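Local coordinates for protein AlyGC (Glaciecola chathamensis, PDB 5GKD) that cleaves alginate as a lyase of polysaccharide lyase family 6, probably by beta-elimination, and carries a bound calcium ion, at residues A[163-166]-A[167-170]; A[359-363]-A[364-368]; A[638-642]-A[643-647]; A[692-696]-A[697-701]. All coordinates share one frame; numbering follows the deposited sequence.

Overall arrangement
All four contacts are local turns of chain in the two right-handed parallel beta-helices of AlyGC: contacts 1 and 2 in the first, contacts 3 and 4 in the second. Contacts 1 and 3 are largely buried; contacts 2 and 4 are only partly buried. Contacts 3 and 4 belong to the same stack of coils, their centres about 10 Å apart, and both engage strand 667-676. Contacts 1 and 2 lie about 35 Å apart, centre to centre. At contacts 1, 3 and 4 an inward asparagine bonds to a neighbouring coil. Contact 1 adds a charged cluster, whereas contact 2 relies on a backbone turn and apolar packing.

Contact 1: residues A[163-166]-A[167-170]; sequences HHRI and DHNY
R165 lies over the carboxylate of D167 at a corner of the parallel beta-helix, where the strand ending here bends into the next short strand. The two flat groups are stacked, their planes 21° apart. R165 NE is 3.2 Å from D167 OD1, yet that oxygen stands well out of the guanidinium plane, so the salt bridge is one of charge without a directed N-H. The arginine is extended; with CG anti to the backbone N (chi1 -179°) its shaft also passes D167, CG lying 3.3 Å from OD1. E202 on one neighbouring coil pairs with R165 NE, and R134 on another pairs with D167 OD1, making an alternating charge cluster. On the other side of the bend, I166 CG2 rests 3.4 Å from N169 ND2, the two side chains crossing at a slant. That amide donates to F135 O and receives N138 N; N204 of the following coil repeats this with I166 O and N169 N, consistent with an asparagine ladder. H168, in a left-handed backbone conformation, swings its ring back to the aspartate: ND1 donates to the anti lone pair of D167 OD2 at 2.6 Å, nearly straight and almost exactly in the imidazole plane.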
loop_
_atom_site.group_PDB
_atom_site.type_symbol
_atom_site.label_atom_id
_atom_site.label_comp_id
_atom_site.label_asym_id
_atom_site.label_seq_id
_atom_site.Cartn_x
_atom_site.Cartn_y
_atom_site.Cartn_z
ATOM N N HIS A 163 -15.464 -28.897 -27.674
ATOM C CA HIS A 163 -16.269 -29.947 -27.045
ATOM C C HIS A 163 -15.714 -30.352 -25.685
ATOM O O HIS A 163 -15.865 -31.502 -25.265
ATOM C CB HIS A 163 -16.401 -31.180 -27.957
ATOM C CG HIS A 163 -17.115 -30.889 -29.233
ATOM N ND1 HIS A 163 -18.488 -30.845 -29.323
ATOM C CD2 HIS A 163 -16.647 -30.558 -30.457
ATOM C CE1 HIS A 163 -18.835 -30.533 -30.557
ATOM N NE2 HIS A 163 -17.737 -30.353 -31.264
ATOM N N HIS A 164 -15.074 -29.415 -24.987
ATOM C CA HIS A 164 -14.596 -29.691 -23.640
ATOM C C HIS A 164 -15.766 -30.080 -22.750
ATOM O O HIS A 164 -16.890 -29.611 -22.932
ATOM C CB HIS A 164 -13.888 -28.464 -23.043
ATOM C CG HIS A 164 -12.575 -28.130 -23.684
ATOM N ND1 HIS A 164 -11.680 -29.086 -24.104
ATOM C CD2 HIS A 164 -12.003 -26.933 -23.963
ATOM C CE1 HIS A 164 -10.609 -28.496 -24.608
ATOM N NE2 HIS A 164 -10.789 -27.189 -24.551
ATOM N N ARG A 165 -15.500 -30.950 -21.785
ATOM C CA ARG A 165 -16.509 -31.415 -20.845
ATOM C C ARG A 165 -16.095 -31.055 -19.418
ATOM O O ARG A 165 -15.013 -31.444 -18.960
ATOM C CB ARG A 165 -16.725 -32.918 -20.988
ATOM C CG ARG A 165 -17.783 -33.446 -20.046
ATOM C CD ARG A 165 -18.038 -34.951 -20.187
ATOM N NE ARG A 165 -19.038 -35.363 -19.211
ATOM C CZ ARG A 165 -19.227 -36.607 -18.789
ATOM N NH1 ARG A 165 -18.481 -37.601 -19.259
ATOM N NH2 ARG A 165 -20.165 -36.844 -17.888
ATOM N N ILE A 166 -16.956 -30.316 -18.720
ATOM C CA ILE A 166 -16.701 -29.857 -17.358
ATOM C C ILE A 166 -17.843 -30.365 -16.489
ATOM O O ILE A 166 -18.957 -29.835 -16.550
ATOM C CB ILE A 166 -16.572 -28.330 -17.292
ATOM C CG1 ILE A 166 -15.454 -27.864 -18.236
ATOM C CG2 ILE A 166 -16.384 -27.866 -15.840
ATOM C CD1 ILE A 166 -15.447 -26.379 -18.535
ATOM N N ASP A 167 -17.586 -31.405 -15.695
ATOM C CA ASP A 167 -18.699 -32.123 -15.097
ATOM C C ASP A 167 -18.352 -32.616 -13.706
ATOM O O ASP A 167 -17.196 -32.906 -13.403
ATOM C CB ASP A 167 -19.136 -33.310 -15.970
ATOM C CG ASP A 167 -18.087 -34.401 -16.049
ATOM O OD1 ASP A 167 -17.186 -34.281 -16.885
ATOM O OD2 ASP A 167 -18.161 -35.381 -15.278
ATOM N N HIS A 168 -19.384 -32.707 -12.865
ATOM C CA HIS A 168 -19.284 -33.306 -11.535
ATOM C C HIS A 168 -18.234 -32.637 -10.663
ATOM O O HIS A 168 -17.643 -33.282 -9.802
ATOM C CB HIS A 168 -18.991 -34.805 -11.632
ATOM C CG HIS A 168 -20.087 -35.590 -12.270
ATOM N ND1 HIS A 168 -20.095 -35.902 -13.612
ATOM C CD2 HIS A 168 -21.226 -36.108 -11.753
ATOM C CE1 HIS A 168 -21.184 -36.593 -13.890
ATOM N NE2 HIS A 168 -21.887 -36.727 -12.780
ATOM N N ASN A 169 -17.975 -31.357 -10.867
ATOM C CA ASN A 169 -17.020 -30.646 -10.036
ATOM C C ASN A 169 -17.729 -29.997 -8.856
ATOM O O ASN A 169 -18.907 -29.622 -8.936
ATOM C CB ASN A 169 -16.282 -29.588 -10.842
ATOM C CG ASN A 169 -15.441 -30.197 -11.943
ATOM O OD1 ASN A 169 -14.458 -30.876 -11.664
ATOM N ND2 ASN A 169 -15.823 -29.963 -13.195
ATOM N N TYR A 170 -17.018 -29.905 -7.741
ATOM C CA TYR A 170 -17.466 -29.125 -6.595
ATOM C C TYR A 170 -16.789 -27.773 -6.679
ATOM O O TYR A 170 -15.581 -27.658 -6.451
ATOM C CB TYR A 170 -17.149 -29.815 -5.274
ATOM C CG TYR A 170 -17.519 -28.997 -4.034
ATOM C CD1 TYR A 170 -18.840 -28.650 -3.768
ATOM C CD2 TYR A 170 -16.543 -28.603 -3.126
ATOM C CE1 TYR A 170 -19.179 -27.918 -2.636
ATOM C CE2 TYR A 170 -16.862 -27.880 -2.001
ATOM C CZ TYR A 170 -18.179 -27.526 -1.762
ATOM O OH TYR A 170 -18.481 -26.799 -0.639
#

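Contact 2: residues A[359-363]-A[364-368]; sequences DDISG and IKFKD
I361 sends its CD1 methyl over toward the ring of F366, reaching CE1 at 4.2 Å. The two side chains cross at about a right angle, and the methyl approaches the ring obliquely. What brings it there is the first torsion: CG1 sits between the backbone N and the carbonyl carbon (chi1 61°), which directs the longer branch of the isoleucine along the chain toward the strand. From the same strand as the ring, I364 places CG2 3.6 Å above one face of F366, offset toward the rim, so two aliphatic groups meet one aromatic side chain. F324 of strand 322-326 touches I361 and I364 and meets F366 edge-to-face, and F383 of the following coil also packs on that ring.

The backbone between the two isoleucines makes a type I beta turn from I361 to I364. Its closing bond runs from I364 N to I361 O at 3.0 Å and is close to straight at the hydrogen (166°), although the donor stands above the carbonyl plane, 52° out of it. I364 CB also lies 3.7 Å from that carbonyl oxygen. S362, within the turn, reaches back with OG to the syn lone pair of D360 OD2 at 2.9 Å, and just before the turn D360 N donates to D359 OD1 at 2.6 Å. The turn is the corner before strand 364-372, where F366 packs between M341 and F383 of the two adjacent strands; such stacking of apolar residues on successive coils is characteristic of the parallel beta-helix, here near the C-terminal end of the first one.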
loop_
_atom_site.group_PDB
_atom_site.type_symbol
_atom_site.label_atom_id
_atom_site.label_comp_id
_atom_site.label_asym_id
_atom_site.label_seq_id
_atom_site.Cartn_x
_atom_site.Cartn_y
_atom_site.Cartn_z
ATOM N N ASP A 359 -38.495 -1.065 -20.213
ATOM C CA ASP A 359 -38.546 -0.526 -21.570
ATOM C C ASP A 359 -39.683 -1.250 -22.284
ATOM O O ASP A 359 -40.391 -2.069 -21.690
ATOM C CB ASP A 359 -37.200 -0.702 -22.288
ATOM C CG ASP A 359 -36.980 0.296 -23.417
ATOM O OD1 ASP A 359 -37.933 0.665 -24.128
ATOM O OD2 ASP A 359 -35.823 0.710 -23.600
ATOM N N ASP A 360 -39.859 -0.945 -23.562
ATOM C CA ASP A 360 -40.817 -1.682 -24.371
ATOM C C ASP A 360 -40.449 -3.163 -24.392
ATOM O O ASP A 360 -39.296 -3.515 -24.644
ATOM C CB ASP A 360 -40.841 -1.120 -25.791
ATOM C CG ASP A 360 -41.863 -1.800 -26.664
ATOM O OD1 ASP A 360 -43.060 -1.694 -26.361
ATOM O OD2 ASP A 360 -41.481 -2.449 -27.647
ATOM N N ILE A 361 -41.431 -4.029 -24.115
ATOM C CA ILE A 361 -41.237 -5.473 -24.148
ATOM C C ILE A 361 -42.142 -6.140 -25.179
ATOM O O ILE A 361 -42.337 -7.351 -25.147
ATOM C CB ILE A 361 -41.429 -6.106 -22.756
ATOM C CG1 ILE A 361 -42.840 -5.866 -22.232
ATOM C CG2 ILE A 361 -40.420 -5.549 -21.783
ATOM C CD1 ILE A 361 -43.171 -6.655 -21.010
ATOM N N SER A 362 -42.670 -5.374 -26.121
ATOM C CA SER A 362 -43.519 -5.966 -27.139
ATOM C C SER A 362 -42.749 -6.888 -28.066
ATOM O O SER A 362 -43.375 -7.601 -28.852
ATOM C CB SER A 362 -44.220 -4.871 -27.949
ATOM O OG SER A 362 -43.347 -4.289 -28.893
ATOM N N GLY A 363 -41.420 -6.903 -27.990
ATOM C CA GLY A 363 -40.639 -7.858 -28.746
ATOM C C GLY A 363 -40.477 -9.208 -28.088
ATOM O O GLY A 363 -39.777 -10.076 -28.613
ATOM N N ILE A 364 -41.085 -9.403 -26.927
ATOM C CA ILE A 364 -41.193 -10.709 -26.292
ATOM C C ILE A 364 -42.658 -11.125 -26.350
ATOM O O ILE A 364 -43.518 -10.445 -25.782
ATOM C CB ILE A 364 -40.719 -10.678 -24.830
ATOM C CG1 ILE A 364 -39.309 -10.105 -24.678
ATOM C CG2 ILE A 364 -40.809 -12.061 -24.222
ATOM C CD1 ILE A 364 -38.904 -9.970 -23.222
ATOM N N LYS A 365 -42.950 -12.256 -26.980
ATOM C CA LYS A 365 -44.315 -12.758 -26.993
ATOM C C LYS A 365 -44.481 -13.790 -25.890
ATOM O O LYS A 365 -43.721 -14.763 -25.803
ATOM C CB LYS A 365 -44.723 -13.337 -28.352
ATOM C CG LYS A 365 -46.177 -12.895 -28.722
ATOM C CD LYS A 365 -47.031 -14.010 -29.328
ATOM C CE LYS A 365 -48.539 -13.861 -28.970
ATOM N NZ LYS A 365 -49.236 -12.585 -29.372
ATOM N N PHE A 366 -45.461 -13.556 -25.040
ATOM C CA PHE A 366 -45.763 -14.402 -23.900
ATOM C C PHE A 366 -46.957 -15.280 -24.248
ATOM O O PHE A 366 -47.952 -14.788 -24.779
ATOM C CB PHE A 366 -46.070 -13.545 -22.668
ATOM C CG PHE A 366 -44.940 -12.634 -22.247
ATOM C CD1 PHE A 366 -44.780 -11.391 -22.825
ATOM C CD2 PHE A 366 -44.040 -13.034 -21.266
ATOM C CE1 PHE A 366 -43.743 -10.553 -22.435
ATOM C CE2 PHE A 366 -42.999 -12.206 -20.877
ATOM C CZ PHE A 366 -42.850 -10.963 -21.454
ATOM N N LYS A 367 -46.862 -16.566 -23.932
ATOM C CA LYS A 367 -47.935 -17.506 -24.210
ATOM C C LYS A 367 -47.932 -18.608 -23.163
ATOM O O LYS A 367 -46.876 -19.132 -22.815
ATOM C CB LYS A 367 -47.770 -18.124 -25.593
ATOM C CG LYS A 367 -48.896 -17.851 -26.511
ATOM C CD LYS A 367 -48.466 -18.108 -27.930
ATOM C CE LYS A 367 -49.698 -18.148 -28.838
ATOM N NZ LYS A 367 -50.610 -16.966 -28.703
ATOM N N ASP A 368 -49.116 -18.942 -22.654
ATOM C CA ASP A 368 -49.284 -20.122 -21.806
ATOM C C ASP A 368 -48.360 -20.112 -20.590
ATOM O O ASP A 368 -47.766 -21.131 -20.250
ATOM C CB ASP A 368 -49.081 -21.407 -22.610
ATOM C CG ASP A 368 -50.090 -21.552 -23.726
ATOM O OD1 ASP A 368 -51.260 -21.180 -23.511
ATOM O OD2 ASP A 368 -49.712 -22.011 -24.828
#

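Contact 3: residues A[638-642]-A[643-647]; sequences VVMNN and NIFNE
N643 ND2 is gripped from two neighbouring coils, donating to I609 O on one and to N673 OD1 on the other, and it lies on the inner side of the backbone bend that leads from strand 637-641 into strand 644-648. Within the bend the same nitrogen is 3.2 Å from N641 O, but the angle is too poor for a hydrogen bond; it is also 3.3 Å from N641 N, another donor, and 3.9 Å from M640 CB. The amide reaches this place because CG is anti to the carbonyl carbon (chi1 -52°), which folds it back against the N641 backbone. N642, with its positive phi of 65°, makes the corner. N643 OD1 in turn receives S612 N, and M640 O receives N673 ND2, the pattern of an asparagine ladder in a parallel beta-helix. A leucine in place of N643 would probably leave I609 O, N673 OD1 and S612 N without their mates inside the coil stack. Beyond the amide, the extended M640 chain carries SD to 4.5 Å from F645 CZ, a loose apolar contact made obliquely to the ring. On the outer side, I644 CD1 comes within 4.3 Å of N642 O. The chemistry implies that the bend owes little to bonds across itself: its buried amide is satisfied by adjoining coils, which ties the stack together, while sulfur and ring lie beside it in the interior.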
loop_
_atom_site.group_PDB
_atom_site.type_symbol
_atom_site.label_atom_id
_atom_site.label_comp_id
_atom_site.label_asym_id
_atom_site.label_seq_id
_atom_site.Cartn_x
_atom_site.Cartn_y
_atom_site.Cartn_z
ATOM N N VAL A 638 -24.664 1.206 2.475
ATOM C CA VAL A 638 -24.433 2.093 3.612
ATOM C C VAL A 638 -25.775 2.368 4.280
ATOM O O VAL A 638 -26.667 2.969 3.672
ATOM C CB VAL A 638 -23.750 3.399 3.182
ATOM C CG1 VAL A 638 -23.529 4.291 4.370
ATOM C CG2 VAL A 638 -22.437 3.085 2.509
ATOM N N VAL A 639 -25.919 1.919 5.520
ATOM C CA VAL A 639 -27.186 1.957 6.240
ATOM C C VAL A 639 -26.924 2.616 7.582
ATOM O O VAL A 639 -26.141 2.095 8.380
ATOM C CB VAL A 639 -27.780 0.553 6.439
ATOM C CG1 VAL A 639 -28.982 0.614 7.372
ATOM C CG2 VAL A 639 -28.155 -0.067 5.114
ATOM N N MET A 640 -27.560 3.763 7.829
ATOM C CA MET A 640 -27.357 4.495 9.075
ATOM C C MET A 640 -28.692 4.972 9.627
ATOM O O MET A 640 -29.354 5.810 9.011
ATOM C CB MET A 640 -26.406 5.666 8.874
ATOM C CG MET A 640 -25.037 5.235 8.440
ATOM S SD MET A 640 -23.789 6.493 8.651
ATOM C CE MET A 640 -22.349 5.609 7.998
ATOM N N ASN A 641 -29.066 4.460 10.801
ATOM C CA ASN A 641 -30.377 4.695 11.382
ATOM C C ASN A 641 -30.260 5.039 12.856
ATOM O O ASN A 641 -29.491 4.415 13.594
ATOM C CB ASN A 641 -31.295 3.475 11.257
ATOM C CG ASN A 641 -31.447 3.006 9.844
ATOM O OD1 ASN A 641 -31.517 3.807 8.910
ATOM N ND2 ASN A 641 -31.493 1.694 9.666
ATOM N N ASN A 642 -31.069 6.009 13.285
ATOM C CA ASN A 642 -31.330 6.236 14.703
ATOM C C ASN A 642 -30.080 6.685 15.445
ATOM O O ASN A 642 -29.895 6.361 16.614
ATOM C CB ASN A 642 -31.933 4.987 15.358
ATOM C CG ASN A 642 -33.315 4.667 14.825
ATOM O OD1 ASN A 642 -34.275 5.301 15.241
ATOM N ND2 ASN A 642 -33.429 3.709 13.886
ATOM N N ASN A 643 -29.222 7.439 14.772
ATOM C CA ASN A 643 -28.006 7.958 15.378
ATOM C C ASN A 643 -28.175 9.436 15.696
ATOM O O ASN A 643 -29.000 10.132 15.111
ATOM C CB ASN A 643 -26.786 7.785 14.454
ATOM C CG ASN A 643 -26.610 6.366 13.957
ATOM O OD1 ASN A 643 -26.184 5.474 14.693
ATOM N ND2 ASN A 643 -26.936 6.153 12.704
ATOM N N ILE A 644 -27.337 9.915 16.601
ATOM C CA ILE A 644 -27.220 11.329 16.902
ATOM C C ILE A 644 -25.793 11.737 16.601
ATOM O O ILE A 644 -24.852 11.194 17.191
ATOM C CB ILE A 644 -27.590 11.643 18.360
ATOM C CG1 ILE A 644 -29.064 11.329 18.617
ATOM C CG2 ILE A 644 -27.288 13.099 18.694
ATOM C CD1 ILE A 644 -29.323 9.887 18.998
ATOM N N PHE A 645 -25.630 12.684 15.688
ATOM C CA PHE A 645 -24.326 13.196 15.297
ATOM C C PHE A 645 -24.254 14.668 15.684
ATOM O O PHE A 645 -25.060 15.470 15.201
ATOM C CB PHE A 645 -24.093 13.033 13.785
ATOM C CG PHE A 645 -24.357 11.636 13.235
ATOM C CD1 PHE A 645 -23.551 10.556 13.587
ATOM C CD2 PHE A 645 -25.354 11.428 12.294
ATOM C CE1 PHE A 645 -23.769 9.286 13.048
ATOM C CE2 PHE A 645 -25.585 10.159 11.753
ATOM C CZ PHE A 645 -24.782 9.088 12.130
ATOM N N ASN A 646 -23.291 15.032 16.541
ATOM C CA ASN A 646 -23.099 16.419 16.964
ATOM C C ASN A 646 -21.725 16.930 16.561
ATOM O O ASN A 646 -20.714 16.268 16.814
ATOM C CB ASN A 646 -23.244 16.599 18.485
ATOM C CG ASN A 646 -24.529 16.017 19.036
ATOM O OD1 ASN A 646 -25.603 16.610 18.901
ATOM N ND2 ASN A 646 -24.419 14.872 19.710
ATOM N N GLU A 647 -21.690 18.126 15.978
ATOM C CA GLU A 647 -20.442 18.812 15.630
ATOM C C GLU A 647 -19.501 17.884 14.853
ATOM O O GLU A 647 -18.389 17.578 15.277
ATOM C CB GLU A 647 -19.760 19.357 16.887
ATOM C CG GLU A 647 -20.601 20.312 17.726
ATOM C CD GLU A 647 -20.590 21.743 17.202
ATOM O OE1 GLU A 647 -19.858 22.038 16.226
ATOM O OE2 GLU A 647 -21.304 22.587 17.787
#

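Contact 4: residues A[692-696]-A[697-701]; sequences TWVTG and NVFEG
An asparagine ladder of the second parallel beta-helix passes through this bend, where V694 and N697 meet in the interior as strand 691-700 breaks and turns. V694 CG1 touches N697 ND2 at 3.4 Å, the two side chains crossing at about a right angle. The same methyl lies 4.2 Å from F699 CZ, near the ring plane at its edge, so it is lodged between an amide and an aromatic rim. For V694 it is the first torsion, with CG1 anti to the backbone N (chi1 179°), that turns this branch toward the bend. N697 ND2 also comes 3.1 Å from T695 O, too bent for a hydrogen bond, and 3.3 Å from T695 N, a second donor. Its real acceptor is M670 O on the preceding coil, while N697 OD1 receives N673 ND2. On the following coil N723 repeats the scheme, its ND2 bonding V694 O and its OD1 taking N697 N. With N697 replaced by an alanine, M670 O and N673 ND2 would probably lose their partners and a gap would open beside the V694 methyl. G696 makes the corner with a positive phi of 75°, a conformation that favours glycine. The ring of F699 meets that of F675 one coil back. Amide hydrogen bonds thus link successive coils at the corner, and the V694 methyl and the F699 ring pack beside that polar rung.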
loop_
_atom_site.group_PDB
_atom_site.type_symbol
_atom_site.label_atom_id
_atom_site.label_comp_id
_atom_site.label_asym_id
_atom_site.label_seq_id
_atom_site.Cartn_x
_atom_site.Cartn_y
_atom_site.Cartn_z
ATOM N N THR A 692 -31.218 5.195 -3.117
ATOM C CA THR A 692 -30.942 6.053 -1.971
ATOM C C THR A 692 -32.246 6.477 -1.302
ATOM O O THR A 692 -33.171 6.931 -1.982
ATOM C CB THR A 692 -30.162 7.298 -2.410
ATOM O OG1 THR A 692 -28.929 6.900 -3.005
ATOM C CG2 THR A 692 -29.881 8.203 -1.231
ATOM N N TRP A 693 -32.307 6.342 0.029
ATOM C CA TRP A 693 -33.456 6.759 0.836
ATOM C C TRP A 693 -32.953 7.519 2.058
ATOM O O TRP A 693 -32.296 6.936 2.920
ATOM C CB TRP A 693 -34.303 5.574 1.293
ATOM C CG TRP A 693 -35.135 5.032 0.233
ATOM C CD1 TRP A 693 -36.301 5.558 -0.255
ATOM C CD2 TRP A 693 -34.884 3.842 -0.509
ATOM N NE1 TRP A 693 -36.786 4.764 -1.264
ATOM C CE2 TRP A 693 -35.936 3.701 -1.438
ATOM C CE3 TRP A 693 -33.873 2.874 -0.478
ATOM C CZ2 TRP A 693 -36.003 2.632 -2.330
ATOM C CZ3 TRP A 693 -33.944 1.813 -1.359
ATOM C CH2 TRP A 693 -34.998 1.703 -2.273
ATOM N N VAL A 694 -33.280 8.805 2.137
ATOM C CA VAL A 694 -32.884 9.656 3.256
ATOM C C VAL A 694 -34.165 10.281 3.788
ATOM O O VAL A 694 -34.627 11.301 3.268
ATOM C CB VAL A 694 -31.875 10.732 2.844
ATOM C CG1 VAL A 694 -31.526 11.600 4.039
ATOM C CG2 VAL A 694 -30.632 10.087 2.254
ATOM N N THR A 695 -34.746 9.670 4.820
ATOM C CA THR A 695 -36.048 10.074 5.326
ATOM C C THR A 695 -36.041 10.091 6.844
ATOM O O THR A 695 -35.309 9.337 7.488
ATOM C CB THR A 695 -37.169 9.136 4.836
ATOM O OG1 THR A 695 -36.954 7.822 5.357
ATOM C CG2 THR A 695 -37.202 9.084 3.307
ATOM N N GLY A 696 -36.876 10.960 7.409
ATOM C CA GLY A 696 -37.073 10.982 8.845
ATOM C C GLY A 696 -35.945 11.584 9.648
ATOM O O GLY A 696 -35.916 11.414 10.869
ATOM N N ASN A 697 -35.028 12.307 9.014
ATOM C CA ASN A 697 -33.885 12.854 9.732
ATOM C C ASN A 697 -34.142 14.298 10.161
ATOM O O ASN A 697 -34.990 14.999 9.608
ATOM C CB ASN A 697 -32.615 12.784 8.871
ATOM C CG ASN A 697 -32.331 11.371 8.353
ATOM O OD1 ASN A 697 -31.704 10.565 9.043
ATOM N ND2 ASN A 697 -32.816 11.062 7.135
ATOM N N VAL A 698 -33.388 14.741 11.160
ATOM C CA VAL A 698 -33.353 16.142 11.558
ATOM C C VAL A 698 -32.001 16.717 11.166
ATOM O O VAL A 698 -30.956 16.215 11.600
ATOM C CB VAL A 698 -33.602 16.317 13.064
ATOM C CG1 VAL A 698 -33.417 17.760 13.447
ATOM C CG2 VAL A 698 -34.991 15.820 13.440
ATOM N N PHE A 699 -32.014 17.785 10.377
ATOM C CA PHE A 699 -30.800 18.515 10.026
ATOM C C PHE A 699 -30.865 19.901 10.664
ATOM O O PHE A 699 -31.278 20.874 10.036
ATOM C CB PHE A 699 -30.632 18.608 8.488
ATOM C CG PHE A 699 -30.538 17.276 7.803
ATOM C CD1 PHE A 699 -29.371 16.533 7.865
ATOM C CD2 PHE A 699 -31.619 16.757 7.109
ATOM C CE1 PHE A 699 -29.292 15.298 7.248
ATOM C CE2 PHE A 699 -31.529 15.525 6.477
ATOM C CZ PHE A 699 -30.368 14.798 6.560
ATOM N N GLU A 700 -30.434 19.991 11.919
ATOM C CA GLU A 700 -30.469 21.244 12.664
ATOM C C GLU A 700 -29.083 21.876 12.677
ATOM O O GLU A 700 -28.136 21.303 13.229
ATOM C CB GLU A 700 -30.960 21.041 14.096
ATOM C CG GLU A 700 -30.895 22.337 14.894
ATOM C CD GLU A 700 -31.754 22.321 16.136
ATOM O OE1 GLU A 700 -32.560 21.384 16.290
ATOM O OE2 GLU A 700 -31.623 23.251 16.960
ATOM N N GLY A 701 -28.974 23.063 12.094
ATOM C CA GLY A 701 -27.673 23.652 11.888
ATOM C C GLY A 701 -26.792 22.874 10.940
ATOM O O GLY A 701 -25.571 23.000 11.002
#